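Local coordinates for carboxylase (Deinococcus radiodurans, PDB 5H80), which probably catalyses the ATP-dependent carboxylation of biotin, acting as the biotin carboxylase domain of a single-chain bacterial carboxylase, at residues Thr301-Val306 against Tyr313-Asn318; Val59-Pro64 against Ala87-Gly92; Gln461-His466 against Pro484-Gln489. All coordinates share one frame; numbering follows the deposited sequence.

In the fold
The three contacts illustrate how chemistry follows place in a fold. Contact 1, the most central at about 12 Å from the centre of the chain, is a beta hairpin in the antiparallel sheet of the ATP-binding region, joined by a ladder of backbone bonds, with aromatic residues and an alanine on one face and a mixture of acidic and apolar groups on the other. Contacts 2 and 3 are also buried but lie further out, their centres about 21 and 23 Å from that point. Contact 2 sets one tyrosine against the end of a parallel strand; contact 3 packs two helices across each other, apolar within and polar towards solvent. They share no helix or strand, and none touches another.

Contact 1. Residues Thr301-Val306 against Tyr313-Asn318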
ATOM      1  N   THR A 301     -21.450  -2.388   9.745  1.00 22.98           N
ATOM      2  CA  THR A 301     -20.753  -3.561  10.202  1.00 20.12           C
ATOM      3  C   THR A 301     -21.726  -4.277  11.198  1.00 25.49           C
ATOM      4  O   THR A 301     -22.304  -3.587  12.003  1.00 25.00           O
ATOM      5  CB  THR A 301     -19.491  -3.216  10.863  1.00 22.75           C
ATOM      6  OG1 THR A 301     -18.625  -2.548   9.924  1.00 23.83           O
ATOM      7  CG2 THR A 301     -18.775  -4.393  11.546  1.00 22.05           C
ATOM      8  N   PHE A 302     -21.777  -5.604  11.155  1.00 23.94           N
ATOM      9  CA  PHE A 302     -22.489  -6.430  12.074  1.00 22.22           C
ATOM     10  C   PHE A 302     -21.444  -7.239  12.867  1.00 24.14           C
ATOM     11  O   PHE A 302     -20.662  -8.038  12.267  1.00 20.75           O
ATOM     12  CB  PHE A 302     -23.436  -7.289  11.308  1.00 23.28           C
ATOM     13  CG  PHE A 302     -24.464  -6.523  10.627  1.00 26.04           C
ATOM     14  CD1 PHE A 302     -25.641  -6.181  11.333  1.00 29.34           C
ATOM     15  CD2 PHE A 302     -24.236  -5.938   9.366  1.00 28.02           C
ATOM     16  CE1 PHE A 302     -26.621  -5.391  10.735  1.00 25.42           C
ATOM     17  CE2 PHE A 302     -25.198  -5.090   8.792  1.00 30.95           C
ATOM     18  CZ  PHE A 302     -26.395  -4.860   9.471  1.00 29.77           C
ATOM     19  N   GLU A 303     -21.447  -7.022  14.166  1.00 19.68           N
ATOM     20  CA  GLU A 303     -20.478  -7.556  15.171  1.00 23.50           C
ATOM     21  C   GLU A 303     -21.067  -8.851  15.844  1.00 22.59           C
ATOM     22  O   GLU A 303     -22.246  -8.886  16.201  1.00 24.58           O
ATOM     23  CB  GLU A 303     -19.995  -6.599  16.205  1.00 28.38           C
ATOM     24  CG  GLU A 303     -19.406  -5.365  15.594  1.00 27.62           C
ATOM     25  CD  GLU A 303     -18.897  -4.387  16.666  1.00 38.99           C
ATOM     26  OE1 GLU A 303     -19.165  -4.634  17.868  1.00 42.28           O
ATOM     27  OE2 GLU A 303     -18.231  -3.421  16.296  1.00 47.18           O
ATOM     28  N   PHE A 304     -20.220  -9.844  15.985  1.00 23.26           N
ATOM     29  CA  PHE A 304     -20.603 -11.092  16.655  1.00 23.44           C
ATOM     30  C   PHE A 304     -19.508 -11.547  17.622  1.00 26.24           C
ATOM     31  O   PHE A 304     -18.324 -11.263  17.439  1.00 23.87           O
ATOM     32  CB  PHE A 304     -20.807 -12.214  15.623  1.00 21.58           C
ATOM     33  CG  PHE A 304     -21.795 -11.931  14.593  1.00 21.13           C
ATOM     34  CD1 PHE A 304     -23.148 -12.346  14.698  1.00 22.64           C
ATOM     35  CD2 PHE A 304     -21.433 -11.249  13.393  1.00 22.84           C
ATOM     36  CE1 PHE A 304     -24.047 -12.154  13.756  1.00 21.40           C
ATOM     37  CE2 PHE A 304     -22.411 -11.010  12.366  1.00 24.03           C
ATOM     38  CZ  PHE A 304     -23.753 -11.426  12.564  1.00 25.33           C
ATOM     39  N   LEU A 305     -19.936 -12.275  18.659  1.00 23.53           N
ATOM     40  CA  LEU A 305     -19.074 -13.118  19.456  1.00 27.02           C
ATOM     41  C   LEU A 305     -19.278 -14.564  18.986  1.00 23.97           C
ATOM     42  O   LEU A 305     -20.417 -15.038  18.753  1.00 23.66           O
ATOM     43  CB  LEU A 305     -19.367 -13.027  20.972  1.00 25.19           C
ATOM     44  CG  LEU A 305     -19.170 -11.627  21.603  1.00 27.26           C
ATOM     45  CD1 LEU A 305     -19.542 -11.721  23.078  1.00 30.90           C
ATOM     46  CD2 LEU A 305     -17.773 -11.160  21.327  1.00 24.86           C
ATOM     47  N   VAL A 306     -18.143 -15.257  18.790  1.00 20.97           N
ATOM     48  CA  VAL A 306     -18.127 -16.551  18.253  1.00 22.70           C
ATOM     49  C   VAL A 306     -17.299 -17.527  19.139  1.00 22.07           C
ATOM     50  O   VAL A 306     -16.138 -17.233  19.540  1.00 24.59           O
ATOM     51  CB  VAL A 306     -17.499 -16.494  16.773  1.00 23.62           C
ATOM     52  CG1 VAL A 306     -17.479 -17.885  16.121  1.00 27.33           C
ATOM     53  CG2 VAL A 306     -18.203 -15.489  15.865  1.00 25.37           C
ATOM     54  N   TYR A 313     -23.234 -15.089  18.316  1.00 27.12           N
ATOM     55  CA  TYR A 313     -24.243 -14.193  18.967  1.00 25.08           C
ATOM     56  C   TYR A 313     -24.037 -12.810  18.345  1.00 25.63           C
ATOM     57  O   TYR A 313     -22.887 -12.308  18.458  1.00 23.47           O
ATOM     58  CB  TYR A 313     -23.978 -14.119  20.426  1.00 27.88           C
ATOM     59  CG  TYR A 313     -24.089 -15.459  21.071  1.00 29.85           C
ATOM     60  CD1 TYR A 313     -25.322 -15.964  21.368  1.00 29.57           C
ATOM     61  CD2 TYR A 313     -22.971 -16.242  21.308  1.00 30.42           C
ATOM     62  CE1 TYR A 313     -25.475 -17.222  21.985  1.00 35.10           C
ATOM     63  CE2 TYR A 313     -23.102 -17.545  21.858  1.00 37.84           C
ATOM     64  CZ  TYR A 313     -24.379 -18.010  22.165  1.00 35.06           C
ATOM     65  OH  TYR A 313     -24.614 -19.248  22.706  1.00 44.92           O
ATOM     66  N   PHE A 314     -25.102 -12.294  17.758  1.00 23.21           N
ATOM     67  CA  PHE A 314     -25.161 -10.865  17.314  1.00 24.42           C
ATOM     68  C   PHE A 314     -25.062  -9.933  18.504  1.00 28.79           C
ATOM     69  O   PHE A 314     -25.873 -10.031  19.455  1.00 26.58           O
ATOM     70  CB  PHE A 314     -26.410 -10.666  16.470  1.00 23.16           C
ATOM     71  CG  PHE A 314     -26.673  -9.217  16.153  1.00 30.61           C
ATOM     72  CD1 PHE A 314     -25.788  -8.516  15.367  1.00 31.63           C
ATOM     73  CD2 PHE A 314     -27.793  -8.563  16.654  1.00 30.83           C
ATOM     74  CE1 PHE A 314     -25.984  -7.177  15.073  1.00 34.26           C
ATOM     75  CE2 PHE A 314     -28.028  -7.231  16.294  1.00 31.80           C
ATOM     76  CZ  PHE A 314     -27.103  -6.536  15.536  1.00 31.95           C
ATOM     77  N   ILE A 315     -24.103  -9.016  18.515  1.00 21.83           N
ATOM     78  CA  ILE A 315     -23.868  -8.074  19.592  1.00 25.33           C
ATOM     79  C   ILE A 315     -24.112  -6.636  19.202  1.00 32.88           C
ATOM     80  O   ILE A 315     -24.472  -5.905  20.090  1.00 32.15           O
ATOM     81  CB  ILE A 315     -22.536  -8.184  20.366  1.00 32.69           C
ATOM     82  CG1 ILE A 315     -21.245  -7.919  19.557  1.00 33.64           C
ATOM     83  CG2 ILE A 315     -22.447  -9.541  21.071  1.00 33.63           C
ATOM     84  CD1 ILE A 315     -19.960  -7.725  20.394  1.00 36.08           C
ATOM     85  N   GLU A 316     -23.842  -6.235  17.943  1.00 27.62           N
ATOM     86  CA  GLU A 316     -23.941  -4.778  17.613  1.00 31.36           C
ATOM     87  C   GLU A 316     -23.996  -4.629  16.137  1.00 31.50           C
ATOM     88  O   GLU A 316     -23.196  -5.303  15.420  1.00 29.99           O
ATOM     89  CB  GLU A 316     -22.698  -3.976  18.134  1.00 28.92           C
ATOM     90  CG  GLU A 316     -22.820  -2.462  18.196  1.00 47.43           C
ATOM     91  CD  GLU A 316     -23.036  -1.881  19.587  1.00 45.61           C
ATOM     92  OE1 GLU A 316     -23.120  -2.678  20.575  1.00 61.75           O
ATOM     93  OE2 GLU A 316     -23.047  -0.605  19.666  1.00 56.09           O
ATOM     94  N   ALA A 317     -24.821  -3.674  15.700  1.00 28.29           N
ATOM     95  CA  ALA A 317     -24.868  -3.239  14.322  1.00 27.14           C
ATOM     96  C   ALA A 317     -24.348  -1.790  14.314  1.00 31.80           C
ATOM     97  O   ALA A 317     -24.856  -0.893  15.029  1.00 29.20           O
ATOM     98  CB  ALA A 317     -26.226  -3.385  13.728  1.00 32.55           C
ATOM     99  N   ASN A 318     -23.193  -1.556  13.685  1.00 21.83           N
ATOM    100  CA  ASN A 318     -22.642  -0.205  13.626  1.00 26.09           C
ATOM    101  C   ASN A 318     -22.951   0.360  12.262  1.00 27.03           C
ATOM    102  O   ASN A 318     -22.300  -0.027  11.234  1.00 24.28           O
ATOM    103  CB  ASN A 318     -21.122  -0.186  13.870  1.00 30.46           C
ATOM    104  CG  ASN A 318     -20.705  -0.953  15.106  1.00 37.81           C
ATOM    105  OD1 ASN A 318     -19.867  -1.877  15.064  1.00 46.94           O
ATOM    106  ND2 ASN A 318     -21.219  -0.577  16.177  1.00 31.55           N
TER
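Strands T301-V306 and Y313-N318 run antiparallel, their segment axes 4.6 Å apart at 145°, and their pairing is interrupted by a classic beta bulge in which I315 and E316 both face E303. The doubled position is read directly from the backbone: E303 N gives its hydrogen to E316 O at 2.8 Å, while E303 O receives that of I315 N at 3.0 Å in an almost straight bond. Regular pairs follow on either side, T301 with N318 and L305 with Y313.

The face bearing F302, F304, F314 and A317 is wholly apolar. F314 CE1 comes to the edge of the F302 ring, 3.9 Å from F302 CD1, because F314 swings its CG anti to the backbone N (chi1 171°). The methyl of A317 sits with its CB 3.6 Å from F302 CE1, and F304 CE1 rests against F314 CB. L290, L283 and A286 of helix 277-293 pack against F302 and F304 on this face.

On the other face the chain of E303 extends straight beyond CG, bringing OE1 to 3.6 Å from E316 CB. The two glutamates lie side by side, pointing the same way, while the side chain of N318 crosses that of E303 at about a right angle. I315 CG1 lies 3.8 Å from E303 CB, and its CG2 meets L305 CG. A salt bridge from K265 reaches E303 OE2. Shortening E303 to an alanine would probably leave K265 without its carboxylate mate and open a gap beside E316 CB.

The hairpin thus separates an apolar, mainly aromatic face from a mixed face on which the buried E303 and N318 stand beside L305 and I315. E303, E316 and N318 occupy positions consistent with the two glutamates and the asparagine that hold magnesium and ATP in ATP-grasp relatives.

Contact 2. Residues Val59-Pro64 against Ala87-Gly92; sequences VAVYAP and AAYLDG
Y89 meets the end of strand 57-62 with the outer part of its ring and its hydroxyl, and three kinds of interaction can be separated there. The first is a hydrogen bond. The amide of A63, just past the strand, points its N-H at Y89 OH, with 3.0 Å between A63 N and the phenol oxygen and an angle of 163° at the hydrogen. The same hydroxyl has a weak second bond to D66 OD2, so the buried oxygen is held both by the backbone and by the following loop.

The second kind is close contact of oxygen with carbon. V61 O lies at the ring's edge, near its plane, 3.5 Å from Y89 CE1, and its own hydrogen-bond partner is H71 NE2. Y89 OH also sits 3.3 Å from Y62 CA, which places the tyrosine's end directly against the main chain. Beyond CB, which touches Y89 OH, the Y62 side chain turns to A78 and A80 of the neighbouring strand 77-80.

Apolar packing makes up the third. A63 CB approaches obliquely, 3.7 Å from Y89 CE2, on the same side of the ring plane as its own N. A63 CB also meets A88 CB at 4.2 Å. V61 and Y89 slide past each other in opposite directions, with V61 CG2 approaching Y89 CD1. Y89 sets its CG anti to its own carbonyl carbon (chi1 -59°), which carries the ring out from the short helix 86-89 to the strand.

Beyond the tyrosine, D91 caps helix 92-101 through A94 N. The arrangement belongs to the Rossmann-like N-terminal domain of biotin carboxylases: strand 57-62 lies between parallel strands 34-37 and 77-80, and Y89 pins a later helix to the loop leaving its C-terminal end.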
ATOM      1  N   VAL A  59     -14.885  20.231   2.561  1.00 24.27           N
ATOM      2  CA  VAL A  59     -14.864  21.282   3.568  1.00 24.78           C
ATOM      3  C   VAL A  59     -14.613  20.601   4.922  1.00 25.89           C
ATOM      4  O   VAL A  59     -15.421  19.843   5.373  1.00 27.79           O
ATOM      5  CB  VAL A  59     -16.194  22.103   3.508  1.00 25.08           C
ATOM      6  CG1 VAL A  59     -16.174  23.158   4.636  1.00 27.89           C
ATOM      7  CG2 VAL A  59     -16.508  22.620   2.060  1.00 26.11           C
ATOM      8  N   ALA A  60     -13.509  20.912   5.555  1.00 24.37           N
ATOM      9  CA  ALA A  60     -13.151  20.437   6.911  1.00 22.97           C
ATOM     10  C   ALA A  60     -13.596  21.480   7.946  1.00 26.58           C
ATOM     11  O   ALA A  60     -13.915  22.673   7.565  1.00 26.70           O
ATOM     12  CB  ALA A  60     -11.653  20.136   6.969  1.00 25.98           C
ATOM     13  N   VAL A  61     -13.690  21.033   9.194  1.00 27.74           N
ATOM     14  CA  VAL A  61     -13.927  21.922  10.316  1.00 24.82           C
ATOM     15  C   VAL A  61     -12.834  21.581  11.356  1.00 28.11           C
ATOM     16  O   VAL A  61     -12.334  20.408  11.494  1.00 26.80           O
ATOM     17  CB  VAL A  61     -15.358  21.824  10.927  1.00 27.43           C
ATOM     18  CG1 VAL A  61     -16.452  22.383   9.992  1.00 29.01           C
ATOM     19  CG2 VAL A  61     -15.716  20.382  11.384  1.00 30.76           C
ATOM     20  N   TYR A  62     -12.449  22.555  12.145  1.00 22.11           N
ATOM     21  CA  TYR A  62     -11.504  22.382  13.194  1.00 22.84           C
ATOM     22  C   TYR A  62     -11.740  23.286  14.397  1.00 25.12           C
ATOM     23  O   TYR A  62     -12.256  24.420  14.247  1.00 25.50           O
ATOM     24  CB  TYR A  62     -10.008  22.547  12.738  1.00 22.95           C
ATOM     25  CG  TYR A  62      -9.703  23.900  12.160  1.00 25.12           C
ATOM     26  CD1 TYR A  62      -8.982  24.801  12.906  1.00 28.63           C
ATOM     27  CD2 TYR A  62     -10.192  24.356  10.878  1.00 26.28           C
ATOM     28  CE1 TYR A  62      -8.777  26.090  12.477  1.00 26.51           C
ATOM     29  CE2 TYR A  62      -9.903  25.678  10.399  1.00 29.10           C
ATOM     30  CZ  TYR A  62      -9.174  26.500  11.223  1.00 27.88           C
ATOM     31  OH  TYR A  62      -8.908  27.783  10.863  1.00 27.56           O
ATOM     32  N   ALA A  63     -11.431  22.750  15.543  1.00 29.27           N
ATOM     33  CA  ALA A  63     -11.351  23.516  16.793  1.00 28.83           C
ATOM     34  C   ALA A  63      -9.940  24.023  16.925  1.00 27.65           C
ATOM     35  O   ALA A  63      -8.989  23.379  16.434  1.00 24.80           O
ATOM     36  CB  ALA A  63     -11.685  22.600  17.951  1.00 33.52           C
ATOM     37  N   PRO A  64      -9.717  25.227  17.549  1.00 29.38           N
ATOM     38  CA  PRO A  64      -8.345  25.654  17.650  1.00 27.73           C
ATOM     39  C   PRO A  64      -7.237  24.746  18.250  1.00 26.28           C
ATOM     40  O   PRO A  64      -6.088  24.705  17.764  1.00 29.86           O
ATOM     41  CB  PRO A  64      -8.456  27.022  18.450  1.00 28.04           C
ATOM     42  CG  PRO A  64      -9.905  27.406  18.385  1.00 31.22           C
ATOM     43  CD  PRO A  64     -10.642  26.097  18.327  1.00 32.21           C
ATOM     44  N   ALA A  87     -16.658  18.816  22.191  1.00 43.05           N
ATOM     45  CA  ALA A  87     -17.915  19.609  22.069  1.00 38.19           C
ATOM     46  C   ALA A  87     -18.147  20.416  20.759  1.00 36.58           C
ATOM     47  O   ALA A  87     -19.254  20.530  20.305  1.00 36.74           O
ATOM     48  CB  ALA A  87     -18.020  20.606  23.233  1.00 37.69           C
ATOM     49  N   ALA A  88     -17.110  21.046  20.260  1.00 34.29           N
ATOM     50  CA  ALA A  88     -17.187  21.885  19.064  1.00 34.30           C
ATOM     51  C   ALA A  88     -17.609  21.044  17.862  1.00 30.38           C
ATOM     52  O   ALA A  88     -18.381  21.538  16.999  1.00 33.88           O
ATOM     53  CB  ALA A  88     -15.827  22.504  18.773  1.00 35.88           C
ATOM     54  N   TYR A  89     -17.054  19.821  17.786  1.00 34.79           N
ATOM     55  CA  TYR A  89     -17.385  18.846  16.683  1.00 34.32           C
ATOM     56  C   TYR A  89     -18.737  18.139  16.852  1.00 30.12           C
ATOM     57  O   TYR A  89     -19.293  17.654  15.873  1.00 39.96           O
ATOM     58  CB  TYR A  89     -16.243  17.820  16.526  1.00 33.10           C
ATOM     59  CG  TYR A  89     -14.855  18.387  16.185  1.00 31.37           C
ATOM     60  CD1 TYR A  89     -14.451  18.484  14.863  1.00 26.64           C
ATOM     61  CD2 TYR A  89     -13.950  18.702  17.139  1.00 27.02           C
ATOM     62  CE1 TYR A  89     -13.251  19.033  14.567  1.00 26.81           C
ATOM     63  CE2 TYR A  89     -12.694  19.209  16.826  1.00 27.60           C
ATOM     64  CZ  TYR A  89     -12.337  19.259  15.487  1.00 25.54           C
ATOM     65  OH  TYR A  89     -11.136  19.762  15.115  1.00 30.79           O
ATOM     66  N   LEU A  90     -19.340  18.234  18.042  1.00 33.47           N
ATOM     67  CA  LEU A  90     -20.627  17.655  18.361  1.00 35.51           C
ATOM     68  C   LEU A  90     -21.761  18.737  18.277  1.00 36.34           C
ATOM     69  O   LEU A  90     -22.958  18.438  18.481  1.00 35.24           O
ATOM     70  CB  LEU A  90     -20.568  17.066  19.783  1.00 38.00           C
ATOM     71  CG  LEU A  90     -19.588  15.919  20.001  1.00 42.50           C
ATOM     72  CD1 LEU A  90     -19.275  15.632  21.484  1.00 38.39           C
ATOM     73  CD2 LEU A  90     -20.125  14.739  19.226  1.00 43.84           C
ATOM     74  N   ASP A  91     -21.414  19.993  17.973  1.00 35.67           N
ATOM     75  CA  ASP A  91     -22.494  20.989  17.892  1.00 36.18           C
ATOM     76  C   ASP A  91     -23.182  20.878  16.530  1.00 36.97           C
ATOM     77  O   ASP A  91     -22.815  21.502  15.581  1.00 37.70           O
ATOM     78  CB  ASP A  91     -21.981  22.378  18.333  1.00 37.03           C
ATOM     79  CG  ASP A  91     -23.075  23.448  18.328  1.00 33.06           C
ATOM     80  OD1 ASP A  91     -24.167  23.279  17.714  1.00 35.10           O
ATOM     81  OD2 ASP A  91     -22.750  24.530  18.863  1.00 34.99           O
ATOM     82  N   GLY A  92     -24.209  20.042  16.488  1.00 34.05           N
ATOM     83  CA  GLY A  92     -24.954  19.823  15.267  1.00 38.80           C
ATOM     84  C   GLY A  92     -25.406  21.081  14.572  1.00 32.82           C
ATOM     85  O   GLY A  92     -25.232  21.200  13.350  1.00 35.00           O
TER

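Contact 3. Residues Gln461-His466 against Pro484-Gln489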
ATOM      1  N   GLN A 461       4.402  -4.610  19.934  1.00 26.93           N
ATOM      2  CA  GLN A 461       5.402  -5.599  19.641  1.00 32.41           C
ATOM      3  C   GLN A 461       5.321  -6.805  20.599  1.00 29.75           C
ATOM      4  O   GLN A 461       5.388  -7.967  20.118  1.00 28.42           O
ATOM      5  CB  GLN A 461       6.778  -4.946  19.496  1.00 36.26           C
ATOM      6  CG  GLN A 461       6.931  -4.285  18.125  1.00 43.24           C
ATOM      7  CD  GLN A 461       8.009  -3.261  18.096  1.00 44.82           C
ATOM      8  OE1 GLN A 461       7.809  -2.064  18.449  1.00 47.73           O
ATOM      9  NE2 GLN A 461       9.173  -3.699  17.723  1.00 47.00           N
ATOM     10  N   ALA A 462       5.015  -6.621  21.886  1.00 29.75           N
ATOM     11  CA  ALA A 462       4.909  -7.795  22.747  1.00 33.45           C
ATOM     12  C   ALA A 462       3.729  -8.690  22.330  1.00 27.07           C
ATOM     13  O   ALA A 462       3.762  -9.960  22.373  1.00 30.25           O
ATOM     14  CB  ALA A 462       4.805  -7.394  24.207  1.00 35.44           C
ATOM     15  N   LEU A 463       2.621  -8.031  21.929  1.00 23.92           N
ATOM     16  CA  LEU A 463       1.412  -8.692  21.418  1.00 22.97           C
ATOM     17  C   LEU A 463       1.746  -9.531  20.221  1.00 23.28           C
ATOM     18  O   LEU A 463       1.440 -10.719  20.165  1.00 22.42           O
ATOM     19  CB  LEU A 463       0.231  -7.709  21.105  1.00 25.01           C
ATOM     20  CG  LEU A 463      -0.492  -7.030  22.278  1.00 28.14           C
ATOM     21  CD1 LEU A 463      -1.489  -6.041  21.746  1.00 29.51           C
ATOM     22  CD2 LEU A 463      -1.159  -8.047  23.210  1.00 30.45           C
ATOM     23  N   LEU A 464       2.426  -8.925  19.274  1.00 26.22           N
ATOM     24  CA  LEU A 464       2.692  -9.597  18.033  1.00 24.02           C
ATOM     25  C   LEU A 464       3.647 -10.807  18.107  1.00 22.65           C
ATOM     26  O   LEU A 464       3.481 -11.665  17.227  1.00 26.49           O
ATOM     27  CB  LEU A 464       3.199  -8.628  16.978  1.00 28.04           C
ATOM     28  CG  LEU A 464       2.210  -7.538  16.537  1.00 25.55           C
ATOM     29  CD1 LEU A 464       3.051  -6.440  15.993  1.00 26.04           C
ATOM     30  CD2 LEU A 464       1.120  -8.079  15.566  1.00 26.47           C
ATOM     31  N   HIS A 465       4.488 -10.846  19.119  1.00 28.83           N
ATOM     32  CA  HIS A 465       5.412 -11.992  19.413  1.00 29.72           C
ATOM     33  C   HIS A 465       4.836 -13.038  20.344  1.00 35.09           C
ATOM     34  O   HIS A 465       5.469 -14.103  20.516  1.00 35.25           O
ATOM     35  CB  HIS A 465       6.711 -11.437  20.002  1.00 32.42           C
ATOM     36  CG  HIS A 465       7.545 -10.700  19.010  1.00 34.84           C
ATOM     37  ND1 HIS A 465       7.455  -9.354  18.841  1.00 34.99           N
ATOM     38  CD2 HIS A 465       8.533 -11.118  18.190  1.00 40.80           C
ATOM     39  CE1 HIS A 465       8.343  -8.954  17.956  1.00 38.21           C
ATOM     40  NE2 HIS A 465       9.009 -10.009  17.540  1.00 40.80           N
ATOM     41  N   HIS A 466       3.678 -12.788  20.966  1.00 26.64           N
ATOM     42  CA  HIS A 466       3.145 -13.717  21.909  1.00 27.27           C
ATOM     43  C   HIS A 466       2.623 -14.998  21.186  1.00 24.71           C
ATOM     44  O   HIS A 466       1.929 -14.933  20.189  1.00 28.41           O
ATOM     45  CB  HIS A 466       2.086 -13.036  22.795  1.00 26.23           C
ATOM     46  CG  HIS A 466       1.729 -13.843  24.013  1.00 27.60           C
ATOM     47  ND1 HIS A 466       0.950 -14.975  23.980  1.00 30.45           N
ATOM     48  CD2 HIS A 466       2.051 -13.657  25.311  1.00 30.36           C
ATOM     49  CE1 HIS A 466       0.828 -15.467  25.199  1.00 32.33           C
ATOM     50  NE2 HIS A 466       1.495 -14.673  26.024  1.00 33.57           N
ATOM     51  N   PRO A 484      -0.397  -8.060  33.250  1.00 43.59           N
ATOM     52  CA  PRO A 484       0.976  -7.837  33.810  1.00 42.64           C
ATOM     53  C   PRO A 484       2.143  -8.522  33.047  1.00 37.21           C
ATOM     54  O   PRO A 484       3.202  -7.853  32.801  1.00 41.89           O
ATOM     55  CB  PRO A 484       0.862  -8.281  35.274  1.00 41.93           C
ATOM     56  CG  PRO A 484      -0.610  -8.337  35.602  1.00 39.31           C
ATOM     57  CD  PRO A 484      -1.344  -8.564  34.281  1.00 37.87           C
ATOM     58  N   GLU A 485       1.916  -9.724  32.539  1.00 40.19           N
ATOM     59  CA  GLU A 485       2.966 -10.445  31.776  1.00 41.73           C
ATOM     60  C   GLU A 485       3.328  -9.722  30.475  1.00 35.12           C
ATOM     61  O   GLU A 485       4.530  -9.569  30.084  1.00 34.88           O
ATOM     62  CB  GLU A 485       2.569 -11.933  31.566  1.00 49.32           C
ATOM     63  CG  GLU A 485       1.915 -12.365  30.227  1.00 54.89           C
ATOM     64  CD  GLU A 485       1.662 -13.897  30.099  1.00 58.19           C
ATOM     65  OE1 GLU A 485       0.993 -14.402  31.036  1.00 56.35           O
ATOM     66  OE2 GLU A 485       2.120 -14.596  29.097  1.00 40.72           O
ATOM     67  N   LEU A 486       2.296  -9.206  29.819  1.00 37.25           N
ATOM     68  CA  LEU A 486       2.451  -8.490  28.566  1.00 36.43           C
ATOM     69  C   LEU A 486       3.185  -7.155  28.741  1.00 33.21           C
ATOM     70  O   LEU A 486       4.052  -6.809  27.929  1.00 31.12           O
ATOM     71  CB  LEU A 486       1.080  -8.287  27.905  1.00 38.43           C
ATOM     72  CG  LEU A 486       0.487  -9.489  27.151  1.00 38.30           C
ATOM     73  CD1 LEU A 486      -1.033  -9.333  26.881  1.00 35.14           C
ATOM     74  CD2 LEU A 486       1.283  -9.704  25.839  1.00 36.93           C
ATOM     75  N   VAL A 487       2.900  -6.463  29.837  1.00 34.87           N
ATOM     76  CA  VAL A 487       3.611  -5.223  30.135  1.00 39.10           C
ATOM     77  C   VAL A 487       5.053  -5.490  30.433  1.00 39.63           C
ATOM     78  O   VAL A 487       5.867  -4.762  29.925  1.00 35.09           O
ATOM     79  CB  VAL A 487       2.938  -4.281  31.195  1.00 42.60           C
ATOM     80  CG1 VAL A 487       1.644  -3.713  30.648  1.00 38.68           C
ATOM     81  CG2 VAL A 487       2.717  -4.929  32.539  1.00 47.98           C
ATOM     82  N   THR A 488       5.354  -6.575  31.149  1.00 39.90           N
ATOM     83  CA  THR A 488       6.766  -7.034  31.369  1.00 42.78           C
ATOM     84  C   THR A 488       7.476  -7.276  30.057  1.00 40.86           C
ATOM     85  O   THR A 488       8.531  -6.670  29.776  1.00 38.41           O
ATOM     86  CB  THR A 488       6.838  -8.265  32.310  1.00 42.72           C
ATOM     87  OG1 THR A 488       6.209  -7.952  33.582  1.00 46.12           O
ATOM     88  CG2 THR A 488       8.337  -8.803  32.492  1.00 35.33           C
ATOM     89  N   GLN A 489       6.834  -8.040  29.174  1.00 32.90           N
ATOM     90  CA  GLN A 489       7.402  -8.438  27.886  1.00 37.49           C
ATOM     91  C   GLN A 489       7.698  -7.261  26.998  1.00 33.69           C
ATOM     92  O   GLN A 489       8.675  -7.266  26.206  1.00 40.51           O
ATOM     93  CB  GLN A 489       6.440  -9.402  27.212  1.00 38.97           C
ATOM     94  CG  GLN A 489       6.456 -10.804  27.875  1.00 41.22           C
ATOM     95  CD  GLN A 489       5.172 -11.588  27.658  1.00 46.40           C
ATOM     96  OE1 GLN A 489       4.556 -11.496  26.602  1.00 43.94           O
ATOM     97  NE2 GLN A 489       4.753 -12.362  28.676  1.00 40.43           N
TER
HETATM   98  O   HOH W   1       5.351 -11.356  23.897  1.00 32.41           O
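L463 and L486 form the tight side of a helix-helix packing in which helix 457-465, in the biotin carboxylase C-terminal region, is crossed by helix 483-490 near the chain end; segments 461-465 and 484-489 cross at 109° with their axes 9.1 Å apart. L463 CD2 meets L486 CD1 at 3.9 Å, the two side chains crossing at about a right angle, and W478 and L479 of helix 478-481 touch both leucines. The small A462 lets the helices close in: its CB lies 3.8 Å from L486 O and 4.0 Å from Q489 CB. H466 CD2 adds to this side, 4.1 Å from L486 CD2.

Towards solvent the contact turns polar and looser. With its CG anti to the backbone N (chi1 -166°), the buried H466, edge-to-face with W478, turns its NE2 to the exposed E485 and donates to OE2 at 3.1 Å, the acceptor in the ring plane but met from above the carboxylate plane. Its ND1 receives D468 N, capping helix 467-471, which is likely to fix the proton on NE2. Q489 NE2 reaches E485 OE2 only weakly. A water bridges the helices here, donating to A462 O at 2.6 Å and to Q489 OE1 at 2.8 Å.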